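Local structure of putative phosphatase (Bacteroides thetaiotaomicron, 3KYA) at residues V18-F23 with E39-D44; V48-G53 with V67-P72; K247-A252 with L261-Y266; G269-L274 with Q302-A307. The protein is a putative phosphatase of unproven activity that binds zinc in the crystal and joins an IPT/TIG domain to a beta-propeller. All coordinates share one frame; numbering follows the deposited sequence.

Interactions 1 and 2 belong to the N-terminal IPT/TIG domain and interactions 3 and 4 to the propeller, and the four follow one another along the chain. The first two have centres about 12 Å apart, share one sheet, and touch where the Phe-41 ring packs on Val-67 and its carbonyl oxygen on Val-48. Interactions 3 and 4 are closer still, about 9 Å between centres, in the same four-stranded blade: strands 261-265 and 270-274 are neighbours, so the sheet runs from one contact into the other. Between the pairs, centres are 55 to 69 Å apart, on opposite sides of the chain's centre, which makes this an elongated molecule of two separately packed parts.

Interaction 1: V18-F23 with E39-D44; sequences VAISDF and ENFGTD. With ZN (zinc ion), chain B; ZN (zinc ion), chain C.
Val-18 tucks its side chain against the end of strand 33-39 and the loop that follows it. Its CB lies 4.1 Å from Glu-39 O, and two branches leave it. CG1 stands anti to the backbone N (chi1 170°) and so is carried over to the aromatic ring, where it meets Phe-41 CE1 at 3.7 Å and also borders Glu-39 O. CG2 runs the other way, to 3.6 Å from Asn-40 O, a buried carbonyl oxygen with no hydrogen-bond partner in the model, and lies near Asn-40 ND2 as well. An alanine in place of Val-18 would probably open a gap beside Phe-41 CE1 and leave the ring less firmly held on that side. Just beyond, Ala-19 and Glu-39 form an antiparallel hydrogen-bonded pair: Ala-19 N gives to Glu-39 O at 3.2 Å, and Glu-39 N returns a bond to Ala-19 O at 2.9 Å. Strands 19-28 and 33-39 are thus joined in the beta sandwich of the IPT/TIG domain, and Ile-20, at the edge of the Phe-41 ring, reaches on to strands 80-84 and 91-94. Ala-19 O also sits 3.4 Å from Phe-41 CZ. The Asn-40 OD1 takes a bond from Asp-13 N. Towards the far ends of the segments, separate zinc ions are bound: one by Asp-22 OD2 at 2.2 Å, the other by Asp-44 OD1 at 1.9 Å.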
loop_
_atom_site.group_PDB
_atom_site.type_symbol
_atom_site.label_atom_id
_atom_site.label_comp_id
_atom_site.label_asym_id
_atom_site.label_seq_id
_atom_site.Cartn_x
_atom_site.Cartn_y
_atom_site.Cartn_z
ATOM N N VAL A 18 -42.077 -7.787 5.301
ATOM C CA VAL A 18 -40.831 -7.329 4.722
ATOM C C VAL A 18 -39.943 -8.557 4.833
ATOM O O VAL A 18 -39.982 -9.267 5.849
ATOM C CB VAL A 18 -40.222 -6.144 5.479
ATOM C CG1 VAL A 18 -38.809 -5.857 4.976
ATOM C CG2 VAL A 18 -41.099 -4.920 5.335
ATOM N N ALA A 19 -39.163 -8.832 3.795
ATOM C CA ALA A 19 -38.288 -9.993 3.799
ATOM C C ALA A 19 -36.875 -9.632 3.383
ATOM O O ALA A 19 -36.686 -8.735 2.577
ATOM C CB ALA A 19 -38.850 -11.078 2.857
ATOM N N ILE A 20 -35.896 -10.316 3.979
ATOM C CA ILE A 20 -34.498 -10.239 3.583
ATOM C C ILE A 20 -34.131 -11.636 3.082
ATOM O O ILE A 20 -34.231 -12.603 3.840
ATOM C CB ILE A 20 -33.580 -9.853 4.743
ATOM C CG1 ILE A 20 -33.872 -8.406 5.166
ATOM C CG2 ILE A 20 -32.116 -10.048 4.339
ATOM C CD1 ILE A 20 -33.096 -7.957 6.402
ATOM N N SER A 21 -33.702 -11.738 1.824
ATOM C CA SER A 21 -33.371 -13.035 1.221
ATOM C C SER A 21 -31.879 -13.325 1.127
ATOM O O SER A 21 -31.481 -14.488 1.069
ATOM C CB SER A 21 -33.958 -13.102 -0.190
ATOM O OG SER A 21 -33.431 -12.047 -0.977
ATOM N N ASP A 22 -31.048 -12.283 1.120
ATOM C CA ASP A 22 -29.629 -12.456 0.897
ATOM C C ASP A 22 -28.932 -11.125 1.145
ATOM O O ASP A 22 -29.575 -10.089 1.233
ATOM C CB ASP A 22 -29.414 -12.876 -0.570
ATOM C CG ASP A 22 -28.075 -13.547 -0.828
ATOM O OD1 ASP A 22 -27.257 -13.721 0.099
ATOM O OD2 ASP A 22 -27.858 -13.954 -1.995
ATOM N N PHE A 23 -27.619 -11.173 1.279
ATOM C CA PHE A 23 -26.816 -9.965 1.397
ATOM C C PHE A 23 -25.409 -10.264 0.931
ATOM O O PHE A 23 -24.977 -11.429 0.926
ATOM C CB PHE A 23 -26.833 -9.367 2.824
ATOM C CG PHE A 23 -26.477 -10.345 3.913
ATOM C CD1 PHE A 23 -25.163 -10.553 4.279
ATOM C CD2 PHE A 23 -27.470 -11.040 4.583
ATOM C CE1 PHE A 23 -24.832 -11.476 5.275
ATOM C CE2 PHE A 23 -27.157 -11.959 5.583
ATOM C CZ PHE A 23 -25.829 -12.171 5.938
ATOM N N GLU A 39 -37.592 -8.011 -0.112
ATOM C CA GLU A 39 -38.870 -7.587 -0.656
ATOM C C GLU A 39 -39.555 -6.593 0.242
ATOM O O GLU A 39 -39.413 -6.657 1.460
ATOM C CB GLU A 39 -39.817 -8.789 -0.779
ATOM C CG GLU A 39 -39.336 -9.877 -1.694
ATOM C CD GLU A 39 -40.296 -11.060 -1.715
ATOM O OE1 GLU A 39 -40.527 -11.666 -0.642
ATOM O OE2 GLU A 39 -40.802 -11.384 -2.809
ATOM N N ASN A 40 -40.303 -5.696 -0.386
ATOM C CA ASN A 40 -41.177 -4.742 0.281
ATOM C C ASN A 40 -40.416 -3.653 1.045
ATOM O O ASN A 40 -40.831 -3.255 2.133
ATOM C CB ASN A 40 -42.153 -5.506 1.206
ATOM C CG ASN A 40 -43.412 -4.731 1.520
ATOM O OD1 ASN A 40 -43.837 -3.881 0.752
ATOM N ND2 ASN A 40 -44.040 -5.053 2.653
ATOM N N PHE A 41 -39.313 -3.181 0.463
ATOM C CA PHE A 41 -38.511 -2.127 1.084
ATOM C C PHE A 41 -38.966 -0.725 0.691
ATOM O O PHE A 41 -38.576 0.264 1.334
ATOM C CB PHE A 41 -37.030 -2.240 0.709
ATOM C CG PHE A 41 -36.365 -3.520 1.129
ATOM C CD1 PHE A 41 -36.598 -4.083 2.380
ATOM C CD2 PHE A 41 -35.405 -4.092 0.318
ATOM C CE1 PHE A 41 -35.952 -5.243 2.766
ATOM C CE2 PHE A 41 -34.741 -5.241 0.711
ATOM C CZ PHE A 41 -35.020 -5.811 1.944
ATOM N N GLY A 42 -39.777 -0.618 -0.355
ATOM C CA GLY A 42 -40.192 0.700 -0.829
ATOM C C GLY A 42 -39.028 1.383 -1.545
ATOM O O GLY A 42 -37.988 0.771 -1.769
ATOM N N THR A 43 -39.207 2.655 -1.898
ATOM C CA THR A 43 -38.198 3.399 -2.663
ATOM C C THR A 43 -37.639 4.657 -1.965
ATOM O O THR A 43 -36.951 5.464 -2.597
ATOM C CB THR A 43 -38.788 3.832 -4.012
ATOM O OG1 THR A 43 -39.948 4.656 -3.789
ATOM C CG2 THR A 43 -39.182 2.616 -4.866
ATOM N N ASP A 44 -37.911 4.802 -0.669
ATOM C CA ASP A 44 -37.479 5.967 0.114
ATOM C C ASP A 44 -36.578 5.645 1.308
ATOM O O ASP A 44 -36.991 4.946 2.234
ATOM C CB ASP A 44 -38.705 6.726 0.628
ATOM C CG ASP A 44 -39.394 7.538 -0.467
ATOM O OD1 ASP A 44 -38.685 8.264 -1.189
ATOM O OD2 ASP A 44 -40.639 7.477 -0.592
HETATM ZN ZN ZN B . -38.621 8.856 -3.031
HETATM ZN ZN ZN C . -29.470 -14.054 -3.496
#

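Interaction 2: V48-G53 with V67-P72; sequences VKVKIG and VYCFVP
Ile-52 sets its CG1 anti to its own carbonyl carbon (chi1 -57°) and keeps the chain straight beyond it, which sends CD1 across to Cys-69 and Pro-72. Cys-69 answers with SG placed between its backbone N and carbonyl carbon (chi1 67°), and the sulfur comes within 4.0 Å of Ile-52 CD1. The ring of Pro-72 crosses the isoleucine, its CD 3.8 Å from Ile-52 CB and 3.9 Å from Ile-52 CD1. The two side chains run at about a right angle, so the proline meets both the branch point and the tip. Further along, Val-50 CG1 is 4.3 Å from Cys-69 SG, a lighter touch, and the sulfur thus meets two aliphatic residues of strand 48-52, both on the same side. No hydrogen bond joins the segments; with Val-50 and Cys-69 7.9 Å apart between CA atoms, the strands are joined by side chains alone. Leu-34, from strand 33-39, packs on both Ile-52 and Cys-69 and extends this apolar cluster. Tyr-68 contacts the second subunit instead, where its OH is hydrogen-bonded to Asp-338 of that chain and its ring meets Tyr-350 of that chain edge-to-face. Strand 55-62 pairs with both strands, while their side chains meet across the interior, as in the hydrophobic core of an immunoglobulin-like beta sandwich of the E-set clan.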
loop_
_atom_site.group_PDB
_atom_site.type_symbol
_atom_site.label_atom_id
_atom_site.label_comp_id
_atom_site.label_asym_id
_atom_site.label_seq_id
_atom_site.Cartn_x
_atom_site.Cartn_y
_atom_site.Cartn_z
ATOM N N VAL A 48 -36.860 3.931 5.850
ATOM C CA VAL A 48 -36.142 2.706 6.194
ATOM C C VAL A 48 -35.088 2.942 7.269
ATOM O O VAL A 48 -34.325 3.911 7.217
ATOM C CB VAL A 48 -35.486 2.111 4.938
ATOM C CG1 VAL A 48 -34.514 0.965 5.289
ATOM C CG2 VAL A 48 -36.563 1.645 3.945
ATOM N N LYS A 49 -35.060 2.041 8.244
ATOM C CA LYS A 49 -34.060 2.058 9.299
ATOM C C LYS A 49 -33.456 0.656 9.378
ATOM O O LYS A 49 -34.171 -0.352 9.289
ATOM C CB LYS A 49 -34.666 2.495 10.637
ATOM C CG LYS A 49 -35.241 3.906 10.632
ATOM C CD LYS A 49 -34.161 4.987 10.411
ATOM C CE LYS A 49 -34.741 6.398 10.295
ATOM N NZ LYS A 49 -35.491 6.613 9.018
ATOM N N VAL A 50 -32.135 0.607 9.505
ATOM C CA VAL A 50 -31.397 -0.646 9.553
ATOM C C VAL A 50 -30.494 -0.691 10.772
ATOM O O VAL A 50 -29.835 0.298 11.107
ATOM C CB VAL A 50 -30.518 -0.814 8.275
ATOM C CG1 VAL A 50 -29.613 -2.054 8.378
ATOM C CG2 VAL A 50 -31.374 -0.910 7.019
ATOM N N LYS A 51 -30.481 -1.841 11.445
ATOM C CA LYS A 51 -29.547 -2.092 12.527
ATOM C C LYS A 51 -28.752 -3.340 12.174
ATOM O O LYS A 51 -29.299 -4.303 11.627
ATOM C CB LYS A 51 -30.246 -2.331 13.864
ATOM C CG LYS A 51 -30.760 -1.109 14.562
ATOM C CD LYS A 51 -31.254 -1.493 15.970
ATOM C CE LYS A 51 -31.672 -0.277 16.775
ATOM N NZ LYS A 51 -32.133 -0.696 18.147
ATOM N N ILE A 52 -27.459 -3.301 12.467
ATOM C CA ILE A 52 -26.593 -4.457 12.273
ATOM C C ILE A 52 -25.853 -4.687 13.579
ATOM O O ILE A 52 -25.198 -3.784 14.095
ATOM C CB ILE A 52 -25.604 -4.272 11.123
ATOM C CG1 ILE A 52 -26.344 -3.968 9.819
ATOM C CG2 ILE A 52 -24.733 -5.548 10.957
ATOM C CD1 ILE A 52 -25.414 -3.808 8.632
ATOM N N GLY A 53 -25.957 -5.900 14.125
ATOM C CA GLY A 53 -25.311 -6.205 15.396
ATOM C C GLY A 53 -25.795 -5.291 16.515
ATOM O O GLY A 53 -25.030 -4.955 17.424
ATOM N N VAL A 67 -31.458 -2.841 -0.552
ATOM C CA VAL A 67 -31.042 -1.697 0.247
ATOM C C VAL A 67 -29.538 -1.715 0.383
ATOM O O VAL A 67 -28.947 -2.767 0.645
ATOM C CB VAL A 67 -31.655 -1.717 1.671
ATOM C CG1 VAL A 67 -31.127 -0.540 2.513
ATOM C CG2 VAL A 67 -33.171 -1.674 1.603
ATOM N N TYR A 68 -28.915 -0.548 0.204
ATOM C CA TYR A 68 -27.486 -0.389 0.440
ATOM C C TYR A 68 -27.311 0.369 1.748
ATOM O O TYR A 68 -28.026 1.350 1.987
ATOM C CB TYR A 68 -26.805 0.435 -0.635
ATOM C CG TYR A 68 -26.458 -0.280 -1.909
ATOM C CD1 TYR A 68 -25.305 -1.049 -2.000
ATOM C CD2 TYR A 68 -27.239 -0.133 -3.043
ATOM C CE1 TYR A 68 -24.958 -1.686 -3.194
ATOM C CE2 TYR A 68 -26.902 -0.763 -4.241
ATOM C CZ TYR A 68 -25.761 -1.542 -4.302
ATOM O OH TYR A 68 -25.423 -2.162 -5.492
ATOM N N CYS A 69 -26.369 -0.082 2.570
ATOM C CA CYS A 69 -26.049 0.589 3.830
ATOM C C CYS A 69 -24.569 0.406 4.162
ATOM O O CYS A 69 -23.842 -0.333 3.474
ATOM C CB CYS A 69 -26.922 0.033 4.955
ATOM S SG CYS A 69 -26.556 -1.695 5.375
ATOM N N PHE A 70 -24.102 1.114 5.184
ATOM C CA PHE A 70 -22.730 0.955 5.667
ATOM C C PHE A 70 -22.718 0.127 6.937
ATOM O O PHE A 70 -23.530 0.358 7.847
ATOM C CB PHE A 70 -22.093 2.306 6.000
ATOM C CG PHE A 70 -21.710 3.117 4.794
ATOM C CD1 PHE A 70 -20.690 2.684 3.955
ATOM C CD2 PHE A 70 -22.327 4.337 4.525
ATOM C CE1 PHE A 70 -20.312 3.444 2.848
ATOM C CE2 PHE A 70 -21.950 5.105 3.415
ATOM C CZ PHE A 70 -20.946 4.658 2.585
ATOM N N VAL A 71 -21.782 -0.818 7.028
ATOM C CA VAL A 71 -21.639 -1.624 8.241
ATOM C C VAL A 71 -21.141 -0.739 9.391
ATOM O O VAL A 71 -20.102 -0.098 9.286
ATOM C CB VAL A 71 -20.668 -2.793 8.035
ATOM C CG1 VAL A 71 -20.417 -3.556 9.348
ATOM C CG2 VAL A 71 -21.199 -3.731 6.928
ATOM N N PRO A 72 -21.871 -0.716 10.509
ATOM C CA PRO A 72 -21.437 0.153 11.602
ATOM C C PRO A 72 -20.313 -0.422 12.454
ATOM O O PRO A 72 -20.148 -1.658 12.532
ATOM C CB PRO A 72 -22.693 0.300 12.461
ATOM C CG PRO A 72 -23.631 -0.773 12.033
ATOM C CD PRO A 72 -23.160 -1.384 10.775
#

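Interaction 3: K247-A252 with L261-Y266; sequences KQCNGA and LYFNSY. With EDO (1,2-ethanediol), chain D.
Ala-252 and Phe-263 form an antiparallel non-hydrogen-bonded pair, their CA atoms 4.2 Å apart, where the loop 247-252 runs into the first strand of a propeller blade; strand 261-265 is the second of the four. Ala-252 CB and Phe-263 CB meet at 3.8 Å on one face of the sheet. Earlier in the loop, side chains supply most of the hydrogen bonds. Asn-264, its CG between the backbone N and the carbonyl carbon (chi1 82°), reaches Asn-250 through both ends of its amide. OD1 takes Asn-250 N at 2.9 Å, in the carbonyl plane and on a lone pair, while ND2 gives to Asn-250 OD1 at 3.0 Å, from above that carbonyl plane. The two amides are turned 60° against each other. An alanine in place of Asn-264 would probably leave Asn-250 N without its acceptor and the Asn-250 amide freer to turn. Asn-250 is also held from outside, OD1 weakly by Phe-313 N and ND2 weakly by Asp-212. Where 247-252 begins and 261-266 ends, Ser-265 OG donates to Lys-247 O at 2.8 Å, and a nearly straight bond (173°) runs from Tyr-266 N to Gln-248 O at 2.9 Å. A water bridges Lys-247 O and Asn-264 O, donating to both. The Gln-248 amide stands steeply to the Tyr-266 ring, NE2 nearest to CD1 and OE1 at the ring edge, in plane. Over one face of that ring sits a 1,2-ethanediol, probably from the crystallisation liquor, its C2 3.6 Å above the Tyr-266 ring plane and O2 accepting a bond from Asn-250 ND2.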
loop_
_atom_site.group_PDB
_atom_site.type_symbol
_atom_site.label_atom_id
_atom_site.label_comp_id
_atom_site.label_asym_id
_atom_site.label_seq_id
_atom_site.Cartn_x
_atom_site.Cartn_y
_atom_site.Cartn_z
ATOM N N LYS A 247 27.852 14.377 28.686
ATOM C CA LYS A 247 26.897 15.481 28.792
ATOM C C LYS A 247 25.820 15.355 27.727
ATOM O O LYS A 247 26.026 14.709 26.699
ATOM C CB LYS A 247 27.540 16.870 28.646
ATOM C CG LYS A 247 28.203 17.141 27.307
ATOM C CD LYS A 247 28.752 18.570 27.242
ATOM C CE LYS A 247 29.519 18.791 25.975
ATOM N NZ LYS A 247 30.060 20.180 25.857
ATOM N N GLN A 248 24.683 15.986 27.982
ATOM C CA GLN A 248 23.606 16.099 26.999
ATOM C C GLN A 248 23.177 14.792 26.329
ATOM O O GLN A 248 22.979 14.730 25.105
ATOM C CB GLN A 248 24.042 17.117 25.934
ATOM C CG GLN A 248 24.346 18.482 26.515
ATOM C CD GLN A 248 24.804 19.464 25.468
ATOM O OE1 GLN A 248 25.781 19.228 24.765
ATOM N NE2 GLN A 248 24.101 20.569 25.360
ATOM N N CYS A 249 23.034 13.743 27.129
ATOM C CA CYS A 249 22.573 12.455 26.608
ATOM C C CYS A 249 21.059 12.514 26.371
ATOM O O CYS A 249 20.324 13.095 27.173
ATOM C CB CYS A 249 22.922 11.344 27.584
ATOM S SG CYS A 249 22.548 9.700 26.990
ATOM N N ASN A 250 20.592 11.923 25.271
ATOM C CA ASN A 250 19.164 11.906 24.942
ATOM C C ASN A 250 18.577 10.485 24.999
ATOM O O ASN A 250 17.389 10.303 24.758
ATOM C CB ASN A 250 18.903 12.485 23.548
ATOM C CG ASN A 250 19.634 13.809 23.300
ATOM O OD1 ASN A 250 20.292 13.962 22.269
ATOM N ND2 ASN A 250 19.556 14.743 24.256
ATOM N N GLY A 251 19.406 9.484 25.270
ATOM C CA GLY A 251 18.930 8.104 25.341
ATOM C C GLY A 251 20.047 7.081 25.332
ATOM O O GLY A 251 21.170 7.375 24.890
ATOM N N ALA A 252 19.727 5.885 25.833
ATOM C CA ALA A 252 20.647 4.751 25.874
ATOM C C ALA A 252 19.871 3.482 25.515
ATOM O O ALA A 252 18.766 3.268 26.017
ATOM C CB ALA A 252 21.309 4.631 27.245
ATOM N N LEU A 261 25.863 -1.599 25.190
ATOM C CA LEU A 261 25.088 -0.379 25.363
ATOM C C LEU A 261 25.513 0.752 24.418
ATOM O O LEU A 261 26.697 1.084 24.331
ATOM C CB LEU A 261 25.231 0.123 26.798
ATOM C CG LEU A 261 24.408 1.363 27.188
ATOM C CD1 LEU A 261 22.904 1.071 27.171
ATOM C CD2 LEU A 261 24.853 1.885 28.546
ATOM N N TYR A 262 24.537 1.334 23.726
ATOM C CA TYR A 262 24.760 2.492 22.878
ATOM C C TYR A 262 24.082 3.711 23.493
ATOM O O TYR A 262 22.917 3.639 23.901
ATOM C CB TYR A 262 24.262 2.222 21.453
ATOM C CG TYR A 262 25.077 1.145 20.769
ATOM C CD1 TYR A 262 26.318 1.434 20.196
ATOM C CD2 TYR A 262 24.639 -0.176 20.746
ATOM C CE1 TYR A 262 27.075 0.439 19.603
ATOM C CE2 TYR A 262 25.383 -1.168 20.146
ATOM C CZ TYR A 262 26.604 -0.863 19.584
ATOM O OH TYR A 262 27.348 -1.864 19.010
ATOM N N PHE A 263 24.832 4.804 23.651
ATOM C CA PHE A 263 24.256 6.059 24.138
ATOM C C PHE A 263 24.902 7.232 23.376
ATOM O O PHE A 263 25.998 7.086 22.816
ATOM C CB PHE A 263 24.372 6.198 25.660
ATOM C CG PHE A 263 25.780 6.323 26.162
ATOM C CD1 PHE A 263 26.565 5.201 26.353
ATOM C CD2 PHE A 263 26.300 7.565 26.480
ATOM C CE1 PHE A 263 27.863 5.318 26.819
ATOM C CE2 PHE A 263 27.615 7.699 26.934
ATOM C CZ PHE A 263 28.390 6.577 27.108
ATOM N N ASN A 264 24.210 8.369 23.326
ATOM C CA ASN A 264 24.705 9.523 22.560
ATOM C C ASN A 264 24.983 10.778 23.377
ATOM O O ASN A 264 24.888 10.786 24.601
ATOM C CB ASN A 264 23.675 9.914 21.483
ATOM C CG ASN A 264 22.541 10.778 22.039
ATOM O OD1 ASN A 264 22.053 10.555 23.161
ATOM N ND2 ASN A 264 22.112 11.764 21.256
ATOM N N SER A 265 25.388 11.828 22.659
ATOM C CA SER A 265 25.437 13.174 23.182
ATOM C C SER A 265 24.937 14.090 22.064
ATOM O O SER A 265 25.333 13.953 20.895
ATOM C CB SER A 265 26.828 13.612 23.628
ATOM O OG SER A 265 26.807 14.985 24.009
ATOM N N TYR A 266 24.055 15.004 22.433
ATOM C CA TYR A 266 23.557 16.040 21.536
ATOM C C TYR A 266 24.658 17.009 21.067
ATOM O O TYR A 266 24.578 17.571 19.963
ATOM C CB TYR A 266 22.454 16.777 22.288
ATOM C CG TYR A 266 22.028 18.163 21.850
ATOM C CD1 TYR A 266 22.728 19.291 22.267
ATOM C CD2 TYR A 266 20.850 18.354 21.140
ATOM C CE1 TYR A 266 22.309 20.555 21.930
ATOM C CE2 TYR A 266 20.414 19.616 20.806
ATOM C CZ TYR A 266 21.144 20.707 21.205
ATOM O OH TYR A 266 20.717 21.950 20.870
HETATM C C1 EDO D . 18.845 18.640 24.285
HETATM O O1 EDO D . 17.895 18.121 25.232
HETATM C C2 EDO D . 20.218 18.777 24.936
HETATM O O2 EDO D . 20.860 17.504 25.051
HETATM O O HOH W 1 26.315 11.826 26.795
#

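Interaction 4: G269-L274 with Q302-A307; sequences GQVFRL and QLFTIA
Val-271, Gln-302 and Leu-303 carry this contact. On the backbone, Val-271 N gives to Phe-304 O at 3.0 Å, and Leu-303 N returns a bond to Val-271 O at 3.0 Å. Two residues of strand 300-305, Leu-303 and Phe-304, thus face the single Val-271, as in a beta bulge, and the register shifts by one between the Gln-270/Thr-305 and Phe-272/Gln-302 pairs. From Val-271, CG2 packs on Phe-304 CE1 at 3.7 Å and on Ile-306 CG2 at 3.8 Å. Leu-303 CB lies beside Val-271 O, and its CG approaches Arg-273 CB. Gln-302, on the face with Gln-270 and Phe-272, extends from CG anti to the backbone N (chi1 178°): its CB touches Phe-272 CE1 at 3.8 Å, its OE1 comes to 3.5 Å from the same carbon, and its CD lies 3.6 Å from Gln-270 CG. The amide of Gln-302 stands nearly upright to the Phe-272 ring, at 86°. Gln-270 sends its own amide to Lys-268 and Glu-267. These contacts join strand 300-305, the outermost, to strand 270-274 in a four-stranded antiparallel blade, as is characteristic of the beta-propeller.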
loop_
_atom_site.group_PDB
_atom_site.type_symbol
_atom_site.label_atom_id
_atom_site.label_comp_id
_atom_site.label_asym_id
_atom_site.label_seq_id
_atom_site.Cartn_x
_atom_site.Cartn_y
_atom_site.Cartn_z
ATOM N N GLY A 269 26.418 15.049 18.334
ATOM C CA GLY A 269 25.685 13.879 17.848
ATOM C C GLY A 269 26.525 12.610 17.904
ATOM O O GLY A 269 26.392 11.730 17.055
ATOM N N GLN A 270 27.410 12.530 18.895
ATOM C CA GLN A 270 28.249 11.350 19.098
ATOM C C GLN A 270 27.428 10.111 19.451
ATOM O O GLN A 270 26.396 10.225 20.100
ATOM C CB GLN A 270 29.218 11.534 20.275
ATOM C CG GLN A 270 30.260 12.649 20.218
ATOM C CD GLN A 270 29.821 13.988 20.795
ATOM O OE1 GLN A 270 28.667 14.382 20.704
ATOM N NE2 GLN A 270 30.782 14.727 21.336
ATOM N N VAL A 271 27.907 8.943 19.035
ATOM C CA VAL A 271 27.356 7.663 19.464
ATOM C C VAL A 271 28.495 6.910 20.149
ATOM O O VAL A 271 29.553 6.696 19.546
ATOM C CB VAL A 271 26.738 6.830 18.319
ATOM C CG1 VAL A 271 26.399 5.417 18.798
ATOM C CG2 VAL A 271 25.486 7.522 17.772
ATOM N N PHE A 272 28.280 6.552 21.421
ATOM C CA PHE A 272 29.254 5.831 22.234
ATOM C C PHE A 272 28.801 4.394 22.469
ATOM O O PHE A 272 27.604 4.136 22.595
ATOM C CB PHE A 272 29.444 6.492 23.606
ATOM C CG PHE A 272 29.940 7.904 23.550
ATOM C CD1 PHE A 272 31.271 8.171 23.279
ATOM C CD2 PHE A 272 29.089 8.963 23.820
ATOM C CE1 PHE A 272 31.734 9.478 23.237
ATOM C CE2 PHE A 272 29.548 10.273 23.782
ATOM C CZ PHE A 272 30.871 10.527 23.488
ATOM N N ARG A 273 29.769 3.479 22.549
ATOM C CA ARG A 273 29.533 2.050 22.772
ATOM C C ARG A 273 30.247 1.578 24.034
ATOM O O ARG A 273 31.473 1.704 24.137
ATOM C CB ARG A 273 30.077 1.246 21.592
ATOM C CG ARG A 273 29.831 -0.265 21.633
ATOM C CD ARG A 273 30.609 -0.964 20.530
ATOM N NE ARG A 273 30.323 -2.396 20.398
ATOM C CZ ARG A 273 30.792 -3.354 21.195
ATOM N NH1 ARG A 273 31.556 -3.059 22.240
ATOM N NH2 ARG A 273 30.475 -4.622 20.957
ATOM N N LEU A 274 29.487 1.013 24.972
ATOM C CA LEU A 274 30.033 0.453 26.202
ATOM C C LEU A 274 29.696 -1.033 26.327
ATOM O O LEU A 274 28.529 -1.436 26.181
ATOM C CB LEU A 274 29.482 1.188 27.430
ATOM C CG LEU A 274 29.880 0.609 28.792
ATOM C CD1 LEU A 274 31.414 0.621 28.977
ATOM C CD2 LEU A 274 29.185 1.370 29.905
ATOM N N GLN A 302 33.804 5.890 20.938
ATOM C CA GLN A 302 33.042 6.814 20.085
ATOM C C GLN A 302 33.111 6.310 18.644
ATOM O O GLN A 302 34.136 6.430 17.996
ATOM C CB GLN A 302 33.557 8.255 20.194
ATOM C CG GLN A 302 32.828 9.259 19.284
ATOM C CD GLN A 302 33.229 10.710 19.521
ATOM O OE1 GLN A 302 33.506 11.121 20.652
ATOM N NE2 GLN A 302 33.227 11.498 18.458
ATOM N N LEU A 303 32.011 5.756 18.141
ATOM C CA LEU A 303 31.990 5.167 16.804
ATOM C C LEU A 303 31.975 6.198 15.685
ATOM O O LEU A 303 32.639 6.016 14.662
ATOM C CB LEU A 303 30.768 4.249 16.642
ATOM C CG LEU A 303 30.623 3.085 17.630
ATOM C CD1 LEU A 303 29.426 2.211 17.264
ATOM C CD2 LEU A 303 31.887 2.256 17.673
ATOM N N PHE A 304 31.200 7.259 15.888
ATOM C CA PHE A 304 31.007 8.314 14.908
ATOM C C PHE A 304 30.111 9.405 15.477
ATOM O O PHE A 304 29.596 9.282 16.611
ATOM C CB PHE A 304 30.365 7.742 13.627
ATOM C CG PHE A 304 29.268 6.721 13.892
ATOM C CD1 PHE A 304 28.036 7.107 14.399
ATOM C CD2 PHE A 304 29.474 5.380 13.611
ATOM C CE1 PHE A 304 27.029 6.163 14.642
ATOM C CE2 PHE A 304 28.481 4.433 13.859
ATOM C CZ PHE A 304 27.256 4.829 14.375
ATOM N N THR A 305 29.981 10.481 14.700
ATOM C CA THR A 305 29.020 11.547 14.926
ATOM C C THR A 305 28.033 11.313 13.779
ATOM O O THR A 305 28.466 11.105 12.643
ATOM C CB THR A 305 29.658 12.934 14.876
ATOM O OG1 THR A 305 30.452 13.062 13.688
ATOM C CG2 THR A 305 30.557 13.151 16.099
ATOM N N ILE A 306 26.727 11.337 14.028
ATOM C CA ILE A 306 25.786 10.999 12.948
ATOM C C ILE A 306 25.522 12.094 11.902
ATOM O O ILE A 306 25.200 11.770 10.773
ATOM C CB ILE A 306 24.429 10.437 13.497
ATOM C CG1 ILE A 306 23.538 11.537 14.094
ATOM C CG2 ILE A 306 24.711 9.299 14.502
ATOM C CD1 ILE A 306 22.145 11.027 14.589
ATOM N N ALA A 307 25.644 13.362 12.292
ATOM C CA ALA A 307 25.380 14.499 11.414
ATOM C C ALA A 307 26.115 15.752 11.907
ATOM O O ALA A 307 27.331 15.725 12.079
ATOM C CB ALA A 307 23.878 14.754 11.312
HETATM O O HOH W 2 33.517 13.444 21.702
#